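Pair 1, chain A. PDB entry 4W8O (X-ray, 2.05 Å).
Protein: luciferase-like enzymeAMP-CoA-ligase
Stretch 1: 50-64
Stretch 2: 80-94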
# COMPACT_ATOMS: atom_id res chain seq x y z
N SER A 50 19.76 -5.79 -9.33
CA SER A 50 19.45 -7.21 -9.23
C SER A 50 17.96 -7.46 -9.38
O SER A 50 17.55 -8.43 -10.02
CB SER A 50 19.95 -7.77 -7.89
OG SER A 50 19.62 -9.14 -7.76
N VAL A 51 17.14 -6.60 -8.77
CA VAL A 51 15.69 -6.72 -8.91
C VAL A 51 15.25 -6.55 -10.36
O VAL A 51 14.35 -7.28 -10.83
CB VAL A 51 14.97 -5.70 -8.01
CG1 VAL A 51 13.51 -5.54 -8.42
CG2 VAL A 51 15.08 -6.13 -6.56
N LYS A 52 15.88 -5.62 -11.07
CA LYS A 52 15.59 -5.41 -12.49
C LYS A 52 15.89 -6.66 -13.32
O LYS A 52 15.11 -7.03 -14.20
CB LYS A 52 16.38 -4.23 -13.05
CG LYS A 52 15.96 -3.79 -14.45
CD LYS A 52 16.59 -2.46 -14.82
CE LYS A 52 16.48 -2.19 -16.31
NZ LYS A 52 17.37 -3.07 -17.13
N THR A 53 17.02 -7.30 -13.02
CA THR A 53 17.45 -8.49 -13.75
C THR A 53 16.48 -9.65 -13.55
O THR A 53 16.05 -10.28 -14.52
CB THR A 53 18.87 -8.91 -13.33
OG1 THR A 53 19.78 -7.85 -13.62
CG2 THR A 53 19.32 -10.17 -14.06
N ARG A 54 16.12 -9.91 -12.30
CA ARG A 54 15.27 -11.06 -11.99
C ARG A 54 13.85 -10.84 -12.49
O ARG A 54 13.26 -11.74 -13.08
CB ARG A 54 15.29 -11.37 -10.49
CG ARG A 54 16.66 -11.77 -9.97
CD ARG A 54 16.57 -12.63 -8.72
NE ARG A 54 15.95 -11.92 -7.60
CZ ARG A 54 15.18 -12.47 -6.66
NH1 ARG A 54 14.88 -13.77 -6.68
NH2 ARG A 54 14.68 -11.71 -5.69
N SER A 55 13.31 -9.63 -12.30
CA SER A 55 11.96 -9.32 -12.76
C SER A 55 11.87 -9.33 -14.29
O SER A 55 10.85 -9.75 -14.84
CB SER A 55 11.50 -7.96 -12.21
OG SER A 55 12.35 -6.91 -12.63
N THR A 56 12.91 -8.87 -14.98
CA THR A 56 12.94 -8.90 -16.45
C THR A 56 12.85 -10.35 -16.93
O THR A 56 12.08 -10.67 -17.84
CB THR A 56 14.19 -8.20 -17.01
OG1 THR A 56 14.16 -6.81 -16.64
CG2 THR A 56 14.27 -8.32 -18.53
N ARG A 57 13.60 -11.24 -16.29
CA ARG A 57 13.60 -12.66 -16.64
C ARG A 57 12.25 -13.31 -16.37
O ARG A 57 11.76 -14.08 -17.20
CB ARG A 57 14.70 -13.40 -15.90
CG ARG A 57 16.09 -13.09 -16.42
CD ARG A 57 17.15 -13.67 -15.51
NE ARG A 57 18.49 -13.29 -15.93
CZ ARG A 57 19.59 -13.62 -15.27
NH1 ARG A 57 19.53 -14.34 -14.16
NH2 ARG A 57 20.78 -13.24 -15.73
N VAL A 58 11.65 -13.00 -15.23
CA VAL A 58 10.30 -13.49 -14.93
C VAL A 58 9.30 -13.00 -15.98
O VAL A 58 8.47 -13.78 -16.44
CB VAL A 58 9.85 -13.10 -13.51
CG1 VAL A 58 8.39 -13.46 -13.29
CG2 VAL A 58 10.71 -13.79 -12.46
N ALA A 59 9.39 -11.72 -16.35
CA ALA A 59 8.49 -11.13 -17.35
C ALA A 59 8.58 -11.82 -18.70
O ALA A 59 7.56 -12.13 -19.32
CB ALA A 59 8.78 -9.64 -17.51
N LEU A 60 9.81 -12.05 -19.17
CA LEU A 60 10.03 -12.72 -20.45
C LEU A 60 9.43 -14.12 -20.44
O LEU A 60 8.88 -14.57 -21.43
CB LEU A 60 11.52 -12.76 -20.82
CG LEU A 60 12.12 -11.42 -21.24
CD1 LEU A 60 13.63 -11.49 -21.20
CD2 LEU A 60 11.64 -11.02 -22.64
N ASN A 61 9.53 -14.81 -19.31
CA ASN A 61 8.92 -16.13 -19.19
C ASN A 61 7.39 -16.05 -19.10
O ASN A 61 6.69 -16.86 -19.71
CB ASN A 61 9.52 -16.89 -18.01
CG ASN A 61 10.92 -17.39 -18.30
OD1 ASN A 61 11.20 -17.88 -19.39
ND2 ASN A 61 11.81 -17.26 -17.32
N LEU A 62 6.87 -15.08 -18.36
CA LEU A 62 5.42 -14.85 -18.32
C LEU A 62 4.85 -14.59 -19.72
O LEU A 62 3.75 -15.03 -20.05
CB LEU A 62 5.07 -13.69 -17.38
CG LEU A 62 5.12 -13.97 -15.87
CD1 LEU A 62 4.95 -12.67 -15.10
CD2 LEU A 62 4.06 -14.98 -15.46
N GLN A 63 5.62 -13.88 -20.53
CA GLN A 63 5.25 -13.54 -21.90
C GLN A 63 5.13 -14.81 -22.76
O GLN A 63 4.19 -14.96 -23.54
CB GLN A 63 6.30 -12.59 -22.47
CG GLN A 63 5.92 -11.82 -23.72
CD GLN A 63 6.93 -10.73 -24.02
OE1 GLN A 63 8.12 -10.99 -24.21
NE2 GLN A 63 6.47 -9.49 -24.06
N LYS A 64 6.07 -15.72 -22.58
CA LYS A 64 6.05 -16.99 -23.29
C LYS A 64 4.86 -17.86 -22.88
O LYS A 64 4.37 -18.66 -23.69
CB LYS A 64 7.37 -17.76 -23.07
CG LYS A 64 8.58 -17.07 -23.70
CD LYS A 64 9.88 -17.81 -23.39
CE LYS A 64 11.04 -17.17 -24.14
NZ LYS A 64 12.35 -17.77 -23.77
N SER A 80 8.89 -11.43 1.38
CA SER A 80 10.18 -12.10 1.23
C SER A 80 10.96 -11.33 0.17
O SER A 80 10.44 -10.38 -0.40
CB SER A 80 10.00 -13.55 0.78
OG SER A 80 9.57 -13.61 -0.58
N LEU A 81 12.19 -11.74 -0.10
CA LEU A 81 12.94 -11.12 -1.20
C LEU A 81 12.41 -11.52 -2.58
O LEU A 81 12.83 -10.94 -3.58
CB LEU A 81 14.43 -11.46 -1.09
CG LEU A 81 15.20 -10.83 0.08
CD1 LEU A 81 16.63 -11.31 0.01
CD2 LEU A 81 15.16 -9.31 0.06
N ASP A 82 11.49 -12.48 -2.64
CA ASP A 82 10.96 -12.93 -3.93
C ASP A 82 9.51 -12.52 -4.22
O ASP A 82 9.11 -12.48 -5.39
CB ASP A 82 11.07 -14.45 -4.04
CG ASP A 82 12.52 -14.94 -4.02
OD1 ASP A 82 13.44 -14.15 -4.29
OD2 ASP A 82 12.73 -16.12 -3.71
N ASN A 83 8.72 -12.22 -3.19
CA ASN A 83 7.27 -12.11 -3.39
C ASN A 83 6.85 -10.97 -4.32
O ASN A 83 5.85 -11.10 -5.03
CB ASN A 83 6.50 -12.04 -2.06
CG ASN A 83 6.57 -10.69 -1.41
OD1 ASN A 83 7.64 -10.22 -1.06
ND2 ASN A 83 5.41 -10.06 -1.23
N SER A 84 7.61 -9.88 -4.34
CA SER A 84 7.30 -8.77 -5.24
C SER A 84 7.89 -8.91 -6.66
O SER A 84 7.48 -8.20 -7.57
CB SER A 84 7.72 -7.43 -4.61
OG SER A 84 9.12 -7.30 -4.56
N ILE A 85 8.82 -9.84 -6.86
CA ILE A 85 9.51 -9.95 -8.17
C ILE A 85 8.55 -10.26 -9.32
O ILE A 85 8.59 -9.58 -10.35
CB ILE A 85 10.66 -11.00 -8.14
CG1 ILE A 85 11.71 -10.64 -7.08
CG2 ILE A 85 11.32 -11.12 -9.51
CD1 ILE A 85 12.27 -9.23 -7.18
N PRO A 86 7.68 -11.28 -9.16
CA PRO A 86 6.73 -11.59 -10.23
C PRO A 86 5.58 -10.57 -10.36
O PRO A 86 4.94 -10.50 -11.41
CB PRO A 86 6.21 -12.99 -9.87
CG PRO A 86 6.50 -13.17 -8.42
CD PRO A 86 7.59 -12.23 -8.03
N LEU A 87 5.32 -9.81 -9.30
CA LEU A 87 4.38 -8.70 -9.36
C LEU A 87 4.93 -7.58 -10.25
O LEU A 87 4.23 -7.07 -11.14
CB LEU A 87 4.09 -8.17 -7.94
CG LEU A 87 3.03 -7.08 -7.85
CD1 LEU A 87 2.18 -7.27 -6.59
CD2 LEU A 87 3.63 -5.69 -7.86
N ILE A 88 6.19 -7.22 -10.00
CA ILE A 88 6.91 -6.22 -10.81
C ILE A 88 6.96 -6.68 -12.26
O ILE A 88 6.71 -5.90 -13.17
CB ILE A 88 8.35 -6.02 -10.27
CG1 ILE A 88 8.33 -5.31 -8.92
CG2 ILE A 88 9.20 -5.24 -11.26
CD1 ILE A 88 9.57 -5.56 -8.08
N ALA A 89 7.31 -7.96 -12.45
CA ALA A 89 7.40 -8.57 -13.77
C ALA A 89 6.06 -8.49 -14.51
O ALA A 89 6.00 -8.09 -15.68
CB ALA A 89 7.85 -10.02 -13.63
N SER A 90 4.99 -8.87 -13.82
CA SER A 90 3.64 -8.82 -14.38
C SER A 90 3.25 -7.39 -14.76
O SER A 90 2.63 -7.16 -15.81
CB SER A 90 2.63 -9.39 -13.38
OG SER A 90 2.83 -10.77 -13.19
N SER A 91 3.62 -6.44 -13.92
CA SER A 91 3.39 -5.03 -14.20
C SER A 91 4.14 -4.54 -15.45
O SER A 91 3.63 -3.70 -16.17
CB SER A 91 3.76 -4.16 -13.00
OG SER A 91 2.86 -4.43 -11.93
N TYR A 92 5.33 -5.08 -15.71
CA TYR A 92 6.07 -4.75 -16.95
C TYR A 92 5.25 -5.08 -18.18
O TYR A 92 5.33 -4.39 -19.20
CB TYR A 92 7.40 -5.52 -17.06
CG TYR A 92 8.49 -5.18 -16.06
CD1 TYR A 92 8.50 -3.98 -15.35
CD2 TYR A 92 9.56 -6.06 -15.87
CE1 TYR A 92 9.51 -3.68 -14.46
CE2 TYR A 92 10.58 -5.78 -14.97
CZ TYR A 92 10.55 -4.59 -14.27
OH TYR A 92 11.56 -4.29 -13.38
N LEU A 93 4.45 -6.14 -18.10
CA LEU A 93 3.60 -6.58 -19.21
C LEU A 93 2.24 -5.89 -19.23
O LEU A 93 1.42 -6.16 -20.11
CB LEU A 93 3.42 -8.09 -19.15
CG LEU A 93 4.72 -8.88 -19.15
CD1 LEU A 93 4.42 -10.37 -19.09
CD2 LEU A 93 5.56 -8.56 -20.38
N GLY A 94 2.00 -4.99 -18.27
CA GLY A 94 0.73 -4.29 -18.18
C GLY A 94 -0.41 -5.13 -17.62
O GLY A 94 -1.56 -4.71 -17.67

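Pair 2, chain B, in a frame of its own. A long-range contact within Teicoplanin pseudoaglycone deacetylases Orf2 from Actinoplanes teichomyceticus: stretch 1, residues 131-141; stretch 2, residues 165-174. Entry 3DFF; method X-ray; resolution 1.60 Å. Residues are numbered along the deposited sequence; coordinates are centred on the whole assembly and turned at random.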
# COMPACT_ATOMS: atom_id res chain seq x y z
N ASP B 131 -1.50 7.50 18.20
CA ASP B 131 -1.71 6.17 18.80
C ASP B 131 -1.75 5.06 17.74
O ASP B 131 -1.10 4.02 17.90
CB ASP B 131 -3.00 6.16 19.63
CG ASP B 131 -2.87 6.97 20.92
OD1 ASP B 131 -1.74 7.37 21.30
OD2 ASP B 131 -3.92 7.20 21.56
N LEU B 132 -2.51 5.28 16.67
CA LEU B 132 -2.55 4.31 15.59
C LEU B 132 -1.16 4.07 14.98
O LEU B 132 -0.76 2.93 14.83
CB LEU B 132 -3.54 4.74 14.50
CG LEU B 132 -3.56 3.87 13.23
CD1 LEU B 132 -3.95 2.41 13.50
CD2 LEU B 132 -4.48 4.51 12.22
N VAL B 133 -0.43 5.13 14.67
CA VAL B 133 0.90 4.95 14.08
C VAL B 133 1.79 4.20 15.05
O VAL B 133 2.55 3.31 14.64
CB VAL B 133 1.53 6.29 13.67
CG1 VAL B 133 3.01 6.09 13.31
CG2 VAL B 133 0.74 6.90 12.51
N GLY B 134 1.67 4.53 16.33
CA GLY B 134 2.45 3.82 17.36
C GLY B 134 2.17 2.33 17.40
O GLY B 134 3.09 1.51 17.48
N GLU B 135 0.89 1.97 17.33
CA GLU B 135 0.50 0.56 17.31
C GLU B 135 1.03 -0.14 16.07
O GLU B 135 1.53 -1.26 16.16
CB GLU B 135 -1.01 0.42 17.37
CG GLU B 135 -1.62 0.89 18.70
CD GLU B 135 -1.58 -0.16 19.78
OE1 GLU B 135 -1.32 -1.34 19.48
OE2 GLU B 135 -1.83 0.21 20.95
N VAL B 136 0.91 0.49 14.91
CA VAL B 136 1.41 -0.13 13.69
C VAL B 136 2.92 -0.31 13.79
O VAL B 136 3.44 -1.35 13.38
CB VAL B 136 1.04 0.70 12.45
CG1 VAL B 136 1.61 0.06 11.18
CG2 VAL B 136 -0.49 0.80 12.33
N ALA B 137 3.61 0.71 14.30
CA ALA B 137 5.06 0.65 14.49
C ALA B 137 5.45 -0.53 15.39
O ALA B 137 6.43 -1.21 15.12
CB ALA B 137 5.57 1.95 15.04
N ASP B 138 4.66 -0.76 16.44
CA ASP B 138 4.89 -1.90 17.35
C ASP B 138 4.86 -3.21 16.57
O ASP B 138 5.76 -4.06 16.71
CB ASP B 138 3.84 -1.96 18.47
CG ASP B 138 4.00 -0.88 19.52
OD1 ASP B 138 4.98 -0.10 19.48
OD2 ASP B 138 3.12 -0.79 20.42
N ASP B 139 3.80 -3.40 15.78
CA ASP B 139 3.65 -4.61 14.99
C ASP B 139 4.76 -4.79 13.96
O ASP B 139 5.26 -5.90 13.75
CB ASP B 139 2.26 -4.65 14.32
CG ASP B 139 1.17 -5.07 15.29
OD1 ASP B 139 1.36 -4.90 16.51
OD2 ASP B 139 0.14 -5.57 14.83
N ILE B 140 5.17 -3.70 13.32
CA ILE B 140 6.27 -3.78 12.36
C ILE B 140 7.57 -4.15 13.05
O ILE B 140 8.32 -4.97 12.52
CB ILE B 140 6.43 -2.49 11.51
CG1 ILE B 140 5.18 -2.25 10.66
CG2 ILE B 140 7.67 -2.62 10.59
CD1 ILE B 140 5.14 -0.84 10.04
N ARG B 141 7.81 -3.59 14.24
CA ARG B 141 9.01 -3.95 15.02
C ARG B 141 9.03 -5.43 15.34
O ARG B 141 10.07 -6.09 15.19
CB ARG B 141 9.10 -3.11 16.29
CG ARG B 141 9.79 -1.76 16.05
CD ARG B 141 10.14 -1.07 17.36
NE ARG B 141 8.93 -0.72 18.11
CZ ARG B 141 8.23 0.39 17.93
NH1 ARG B 141 8.62 1.31 17.07
NH2 ARG B 141 7.14 0.60 18.65
N GLU B 165 -0.28 7.08 4.73
CA GLU B 165 0.59 7.89 5.59
C GLU B 165 0.90 7.20 6.92
O GLU B 165 2.04 7.21 7.36
CB GLU B 165 -0.01 9.28 5.82
CG GLU B 165 -0.11 10.05 4.52
CD GLU B 165 -0.51 11.50 4.68
OE1 GLU B 165 -1.01 11.88 5.76
OE2 GLU B 165 -0.32 12.26 3.71
N ALA B 166 -0.10 6.58 7.54
CA ALA B 166 0.13 5.84 8.80
C ALA B 166 1.11 4.69 8.60
O ALA B 166 2.01 4.48 9.43
CB ALA B 166 -1.18 5.31 9.35
N THR B 167 0.96 3.95 7.50
CA THR B 167 1.83 2.82 7.20
C THR B 167 3.27 3.30 7.01
O THR B 167 4.21 2.74 7.58
CB THR B 167 1.34 2.10 5.93
OG1 THR B 167 0.04 1.55 6.20
CG2 THR B 167 2.30 0.98 5.55
N ARG B 168 3.41 4.34 6.20
CA ARG B 168 4.72 4.86 5.84
C ARG B 168 5.43 5.34 7.09
O ARG B 168 6.58 4.95 7.34
CB ARG B 168 4.59 5.97 4.80
CG ARG B 168 5.93 6.66 4.49
CD ARG B 168 5.71 8.03 3.88
NE ARG B 168 5.07 8.95 4.84
CZ ARG B 168 4.41 10.05 4.49
NH1 ARG B 168 4.27 10.40 3.21
NH2 ARG B 168 3.85 10.79 5.43
N ASP B 169 4.75 6.17 7.88
CA ASP B 169 5.35 6.76 9.08
C ASP B 169 5.74 5.64 10.06
O ASP B 169 6.86 5.61 10.55
CB ASP B 169 4.41 7.78 9.73
CG ASP B 169 4.21 9.03 8.87
OD1 ASP B 169 4.84 9.17 7.79
OD2 ASP B 169 3.44 9.92 9.30
N ALA B 170 4.83 4.72 10.32
CA ALA B 170 5.12 3.60 11.24
C ALA B 170 6.34 2.79 10.76
O ALA B 170 7.20 2.42 11.56
CB ALA B 170 3.93 2.69 11.35
N ALA B 171 6.40 2.51 9.46
CA ALA B 171 7.56 1.80 8.90
C ALA B 171 8.87 2.59 9.07
O ALA B 171 9.92 1.99 9.37
CB ALA B 171 7.34 1.43 7.43
N LEU B 172 8.82 3.91 8.89
CA LEU B 172 10.01 4.76 9.05
C LEU B 172 10.49 4.69 10.50
O LEU B 172 11.69 4.50 10.76
CB LEU B 172 9.74 6.19 8.64
CG LEU B 172 9.51 6.38 7.13
CD1 LEU B 172 9.28 7.87 6.83
CD2 LEU B 172 10.65 5.85 6.26
N PHE B 173 9.56 4.83 11.44
CA PHE B 173 9.91 4.78 12.86
C PHE B 173 10.49 3.42 13.24
O PHE B 173 11.53 3.36 13.92
CB PHE B 173 8.70 5.13 13.75
CG PHE B 173 8.11 6.49 13.49
CD1 PHE B 173 8.90 7.55 13.06
CD2 PHE B 173 6.75 6.73 13.72
CE1 PHE B 173 8.35 8.81 12.84
CE2 PHE B 173 6.20 7.98 13.49
CZ PHE B 173 6.99 9.02 13.05
N ALA B 174 9.82 2.35 12.82
CA ALA B 174 10.23 1.00 13.20
C ALA B 174 11.61 0.68 12.61
O ALA B 174 12.49 0.24 13.34
CB ALA B 174 9.19 -0.03 12.77

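Pair 1 and pair 2 each pack two helices at a steep crossing. The axes approach to 7.9 Å at -60° in pair 1 and to 8.1 Å at -53° in pair 2, and the N, CA and C atoms of 14 central residues superpose with an RMSD of 0.4 Å. So close an approach needs small residues at the crossing point, and both pairs put alanine there. The CA atoms of A:Ala59 and A:Ala89 lie 4.5 Å apart; in pair 2, B:Ala137 CA and B:Ala170 CA, the matching atoms, lie 4.4 Å apart. At this spacing a methyl group packs directly against the opposing backbone: A:Ala89 CB is 3.6 Å from A:Ala59 N, and B:Ala170 CB is 3.6 Å from B:Ala137 N.

A:Ala89 and B:Ala170 are also knobs in matching holes. The hole is formed by A:Ser55, A:Val58, A:Ala59 and A:Leu62 in pair 1, and by B:Val133, B:Val136, B:Ala137 and B:Ile140 in pair 2. One wall is valine in both pairs, with the same t rotamer: A:Val58 CG1 reaches A:Ala89 CB at 3.5 Å, as B:Val136 CG1 reaches B:Ala170 CB at 3.5 Å. A branched, compact side chain suits this wall because it fills space close to its own helix. A:Leu62 and B:Ile140 build the next wall with a longer reach. A:Leu62 CD1 lies 4.2 Å from A:Ala89 CB, and B:Ile140 CD1 lies 4.0 Å from B:Ala170 CB.

The fourth wall shows the clearest difference in chemistry. A:Ser55 and B:Val133 both point toward the other helix, and each is a knob, but their aromatic neighbours differ to match. A:Tyr92 OH donates a hydrogen bond to A:Ser55 OG (2.8 Å), while A:Ser55 OG donates in turn to A:Val51 O (2.7 Å), so the buried hydroxyls are paired rather than stranded. In pair 2 the matched aromatic is B:Phe173, which has no hydroxyl to satisfy; B:Val133 CG1 meets its ring edge at CE2, 3.7 Å away.

A:Ile85 and B:Ala166 show how bulk can be redistributed. The isoleucine is itself a knob, set among A:Val51, A:Arg54, A:Ser55 and A:Val58, with its CG2 4.0 Å from A:Val58 CG2. Its CG1 lies over one face of the A:Arg54 guanidinium, whose NH1 forms a salt bridge with A:Asp82 OD1 at 2.8 Å. In pair 2 the alanine is small and the facing helix supplies bulk at one position, where B:Val133 stands in place of A:Ser55: B:Val133 CG2 is 4.0 Å from B:Ala166 CB. B:Leu132, at the position of A:Arg54, adds a looser apolar contact, its CD2 4.4 Å from B:Ala166 CB.

At the other end, A:Leu93 and B:Ala174 point inward. The leucine reaches across, its CD1 3.8 Å from A:Leu62 CB, whereas the alanine receives its neighbours: B:Ile140 CG2 at 3.7 Å and B:Arg141 CG at 3.8 Å from B:Ala174 CB. Pair 2 has no hydrogen bond across its interface, whereas pair 1 adds polar links to the same alanine crossing.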